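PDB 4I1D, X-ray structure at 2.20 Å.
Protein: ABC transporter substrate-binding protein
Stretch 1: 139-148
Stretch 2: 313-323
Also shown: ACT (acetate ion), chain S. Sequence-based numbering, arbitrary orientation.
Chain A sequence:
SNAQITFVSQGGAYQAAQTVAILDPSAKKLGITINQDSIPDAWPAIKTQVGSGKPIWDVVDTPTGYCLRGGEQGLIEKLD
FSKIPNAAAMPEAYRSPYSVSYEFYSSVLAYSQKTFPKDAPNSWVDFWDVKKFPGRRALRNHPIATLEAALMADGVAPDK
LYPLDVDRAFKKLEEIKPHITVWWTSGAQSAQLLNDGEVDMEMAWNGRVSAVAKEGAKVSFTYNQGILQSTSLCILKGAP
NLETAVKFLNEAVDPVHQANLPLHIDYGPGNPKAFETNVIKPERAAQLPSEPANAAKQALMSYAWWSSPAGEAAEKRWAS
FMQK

Stretch 1 139-148: LRNHPIATLE
Stretch 2, residues 313-323: AAEKRWASFMQ

Stretch 1 leaves a β-strand at L139 and R140, both extended (phi/psi -133/166 and -82/139), turns through N141 (-77/71), H142 (-172/139), P143 (-70/-34) and I144 (-63/132), and enters a helix at T146. A145, with positive phi (73/-38), holds the N-cap position. Stretch 2 is helical from A313 through F321; M322 (-96/114) is the first residue to leave helical phi/psi. The CA atoms of P143 and W318 lie 6.2 Å apart, those of N141 and M322 8.2 Å. With L147 reaching A314, the contacts descend stretch 2 as stretch 1 ascends. L147 N, in the first helical turn, donates to P143 O (3.0 Å).

W318 is the centre of the contact. Its CA-to-CB bond points toward stretch 1, and chi1 -169° (t) with chi2 -104° brings NE1 to N141 and one ring face to P143. W318 NE1 donates to N141 OD1 at 2.9 Å with an N-H...O angle of 167°, so the amide oxygen of N141 (chi1 t, chi2 -25°) sits at the ring edge and satisfies the indole nitrogen. H142 N lies 3.4 Å from W318 NE1, but both are donors and do not bond. P143 CD (ring C-gamma endo) is 3.7 Å from the centroid of the W318 five-membered ring, 16° off the normal, a CH-pi contact; H142 CA also lies over a face. H142 (t, chi2 -83°) accepts I144 N at ND1 (3.3 Å), and T146 OG1 (m) donates to H142 O (2.6 Å), tying helix to loop. Buried L147 (m, t) makes apolar contacts, CD2 to W318 CZ3 at 4.1 Å and CD1 to A314 CB at 4.2 Å. P143 CG meets E315 CG (m, t, chi3 71°), carbon to carbon, at 4.3 Å. Selenomethionine M322 (m, m, m) brings CG within 3.7 Å of N141 OD1.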

# COMPACT_ATOMS: atom_id res chain seq x y z
N LEU A 139 26.14 -16.59 -8.93
CA LEU A 139 25.59 -16.69 -10.27
C LEU A 139 24.95 -15.35 -10.54
O LEU A 139 24.77 -14.56 -9.61
CB LEU A 139 24.53 -17.81 -10.37
CG LEU A 139 25.00 -19.28 -10.35
CD1 LEU A 139 23.79 -20.24 -10.35
CD2 LEU A 139 25.94 -19.57 -11.52
N ARG A 140 24.62 -15.07 -11.79
CA ARG A 140 23.98 -13.80 -12.13
C ARG A 140 22.48 -13.86 -11.85
O ARG A 140 21.84 -14.88 -12.13
CB ARG A 140 24.21 -13.46 -13.59
CG ARG A 140 23.64 -12.09 -13.97
CD ARG A 140 23.81 -11.79 -15.46
NE ARG A 140 23.25 -10.48 -15.78
CZ ARG A 140 22.82 -10.11 -16.98
NH1 ARG A 140 22.86 -10.97 -18.00
NH2 ARG A 140 22.33 -8.89 -17.16
N ASN A 141 21.93 -12.79 -11.29
CA ASN A 141 20.48 -12.72 -11.06
C ASN A 141 19.77 -12.43 -12.37
O ASN A 141 19.24 -11.33 -12.56
CB ASN A 141 20.12 -11.65 -10.03
CG ASN A 141 18.68 -11.77 -9.53
OD1 ASN A 141 17.81 -12.30 -10.22
ND2 ASN A 141 18.44 -11.28 -8.32
N HIS A 142 19.75 -13.42 -13.25
CA HIS A 142 19.23 -13.23 -14.60
C HIS A 142 19.15 -14.55 -15.34
O HIS A 142 20.06 -15.37 -15.26
CB HIS A 142 20.11 -12.25 -15.37
CG HIS A 142 19.42 -11.58 -16.51
ND1 HIS A 142 19.28 -12.17 -17.74
CD2 HIS A 142 18.82 -10.37 -16.60
CE1 HIS A 142 18.63 -11.35 -18.55
NE2 HIS A 142 18.35 -10.25 -17.88
N PRO A 143 18.06 -14.76 -16.09
CA PRO A 143 17.86 -16.06 -16.74
C PRO A 143 18.83 -16.34 -17.89
O PRO A 143 19.22 -17.49 -18.08
CB PRO A 143 16.41 -15.98 -17.25
CG PRO A 143 16.11 -14.49 -17.33
CD PRO A 143 16.90 -13.87 -16.21
N ILE A 144 19.24 -15.31 -18.62
CA ILE A 144 20.10 -15.49 -19.79
C ILE A 144 21.47 -16.07 -19.42
O ILE A 144 22.13 -15.58 -18.51
CB ILE A 144 20.30 -14.17 -20.53
CG1 ILE A 144 18.95 -13.55 -20.87
CG2 ILE A 144 21.13 -14.37 -21.79
CD1 ILE A 144 18.23 -14.28 -21.94
N ALA A 145 21.90 -17.10 -20.15
CA ALA A 145 23.15 -17.84 -19.89
C ALA A 145 23.04 -18.72 -18.65
O ALA A 145 23.57 -19.83 -18.62
CB ALA A 145 24.34 -16.89 -19.76
N THR A 146 22.35 -18.22 -17.62
CA THR A 146 22.16 -18.99 -16.39
C THR A 146 21.39 -20.30 -16.65
O THR A 146 21.81 -21.37 -16.20
CB THR A 146 21.43 -18.14 -15.32
OG1 THR A 146 22.12 -16.89 -15.16
CG2 THR A 146 21.38 -18.87 -13.98
N LEU A 147 20.27 -20.21 -17.37
CA LEU A 147 19.50 -21.40 -17.71
C LEU A 147 20.37 -22.38 -18.48
O LEU A 147 20.36 -23.57 -18.19
CB LEU A 147 18.27 -21.05 -18.55
CG LEU A 147 17.22 -20.19 -17.87
CD1 LEU A 147 15.95 -20.19 -18.70
CD2 LEU A 147 16.94 -20.72 -16.47
N GLU A 148 21.10 -21.89 -19.48
CA GLU A 148 21.99 -22.78 -20.25
C GLU A 148 22.96 -23.54 -19.34
O GLU A 148 23.13 -24.75 -19.49
CB GLU A 148 22.76 -22.00 -21.33
CG GLU A 148 21.91 -21.58 -22.52
CD GLU A 148 21.19 -20.24 -22.34
OE1 GLU A 148 20.70 -19.70 -23.35
OE2 GLU A 148 21.11 -19.72 -21.19
N ALA A 313 8.48 -16.34 -22.29
CA ALA A 313 7.90 -17.12 -21.20
C ALA A 313 8.97 -17.47 -20.17
O ALA A 313 8.77 -17.27 -18.97
CB ALA A 313 7.22 -18.39 -21.71
N ALA A 314 10.11 -17.97 -20.63
CA ALA A 314 11.19 -18.31 -19.71
C ALA A 314 11.60 -17.10 -18.87
O ALA A 314 11.76 -17.21 -17.65
CB ALA A 314 12.38 -18.90 -20.45
N GLU A 315 11.75 -15.95 -19.52
CA GLU A 315 12.13 -14.72 -18.82
C GLU A 315 11.12 -14.35 -17.75
O GLU A 315 11.51 -14.01 -16.63
CB GLU A 315 12.33 -13.55 -19.79
CG GLU A 315 13.54 -13.70 -20.69
CD GLU A 315 13.82 -12.46 -21.54
OE1 GLU A 315 14.25 -11.43 -20.97
OE2 GLU A 315 13.61 -12.51 -22.77
N LYS A 316 9.83 -14.43 -18.08
CA LYS A 316 8.78 -14.09 -17.13
C LYS A 316 8.79 -14.99 -15.90
O LYS A 316 8.34 -14.59 -14.83
CB LYS A 316 7.39 -14.10 -17.79
CG LYS A 316 7.24 -13.05 -18.89
CD LYS A 316 5.81 -12.50 -19.01
CE LYS A 316 5.76 -11.35 -20.03
NZ LYS A 316 4.46 -10.59 -20.04
N ARG A 317 9.31 -16.21 -16.04
CA ARG A 317 9.33 -17.14 -14.91
C ARG A 317 10.43 -16.80 -13.92
O ARG A 317 10.35 -17.19 -12.76
CB ARG A 317 9.47 -18.59 -15.38
CG ARG A 317 8.19 -19.15 -15.99
CD ARG A 317 8.43 -20.45 -16.73
NE ARG A 317 8.86 -21.51 -15.82
CZ ARG A 317 8.95 -22.79 -16.16
NH1 ARG A 317 8.64 -23.16 -17.40
NH2 ARG A 317 9.35 -23.69 -15.27
N TRP A 318 11.46 -16.08 -14.37
CA TRP A 318 12.60 -15.78 -13.51
C TRP A 318 12.13 -14.99 -12.31
O TRP A 318 12.53 -15.26 -11.19
CB TRP A 318 13.67 -14.97 -14.25
CG TRP A 318 14.94 -14.88 -13.46
CD1 TRP A 318 15.40 -13.81 -12.75
CD2 TRP A 318 15.90 -15.93 -13.28
NE1 TRP A 318 16.60 -14.12 -12.14
CE2 TRP A 318 16.93 -15.42 -12.45
CE3 TRP A 318 16.00 -17.25 -13.74
CZ2 TRP A 318 18.03 -16.18 -12.07
CZ3 TRP A 318 17.10 -18.01 -13.37
CH2 TRP A 318 18.10 -17.47 -12.54
N ALA A 319 11.28 -14.01 -12.58
CA ALA A 319 10.81 -13.10 -11.56
C ALA A 319 10.28 -13.86 -10.36
O ALA A 319 10.62 -13.55 -9.22
CB ALA A 319 9.74 -12.16 -12.12
N SER A 320 9.46 -14.87 -10.61
CA SER A 320 8.86 -15.64 -9.52
C SER A 320 9.83 -16.68 -8.96
O SER A 320 9.70 -17.11 -7.80
CB SER A 320 7.55 -16.30 -9.97
OG SER A 320 7.79 -17.32 -10.92
N PHE A 321 10.79 -17.11 -9.77
CA PHE A 321 11.81 -18.02 -9.28
C PHE A 321 12.66 -17.37 -8.18
O PHE A 321 13.05 -18.03 -7.23
CB PHE A 321 12.69 -18.53 -10.42
CG PHE A 321 13.89 -19.30 -9.97
CD1 PHE A 321 15.16 -18.75 -10.07
CD2 PHE A 321 13.76 -20.56 -9.43
CE1 PHE A 321 16.28 -19.46 -9.66
CE2 PHE A 321 14.87 -21.28 -9.01
CZ PHE A 321 16.13 -20.73 -9.12
N MSE A 322 12.94 -16.08 -8.31
CA MSE A 322 13.70 -15.36 -7.28
C MSE A 322 12.79 -14.63 -6.30
O MSE A 322 12.10 -13.68 -6.68
CB MSE A 322 14.67 -14.37 -7.93
CG MSE A 322 15.60 -15.01 -8.95
SE MSE A 322 16.85 -16.26 -8.10
CE MSE A 322 17.84 -14.92 -7.07
N GLN A 323 12.80 -15.07 -5.04
CA GLN A 323 11.92 -14.58 -3.97
C GLN A 323 10.70 -15.48 -3.80
O GLN A 323 9.65 -15.22 -4.39
CB GLN A 323 11.49 -13.11 -4.18
CG GLN A 323 12.30 -12.08 -3.39
CD GLN A 323 11.60 -11.58 -2.13
OE1 GLN A 323 10.54 -12.09 -1.75
NE2 GLN A 323 12.19 -10.58 -1.48
C ACT S . 9.38 -21.50 -12.11
O ACT S . 8.68 -20.85 -12.92
OXT ACT S . 9.79 -22.63 -12.48
CH3 ACT S . 9.72 -20.95 -10.75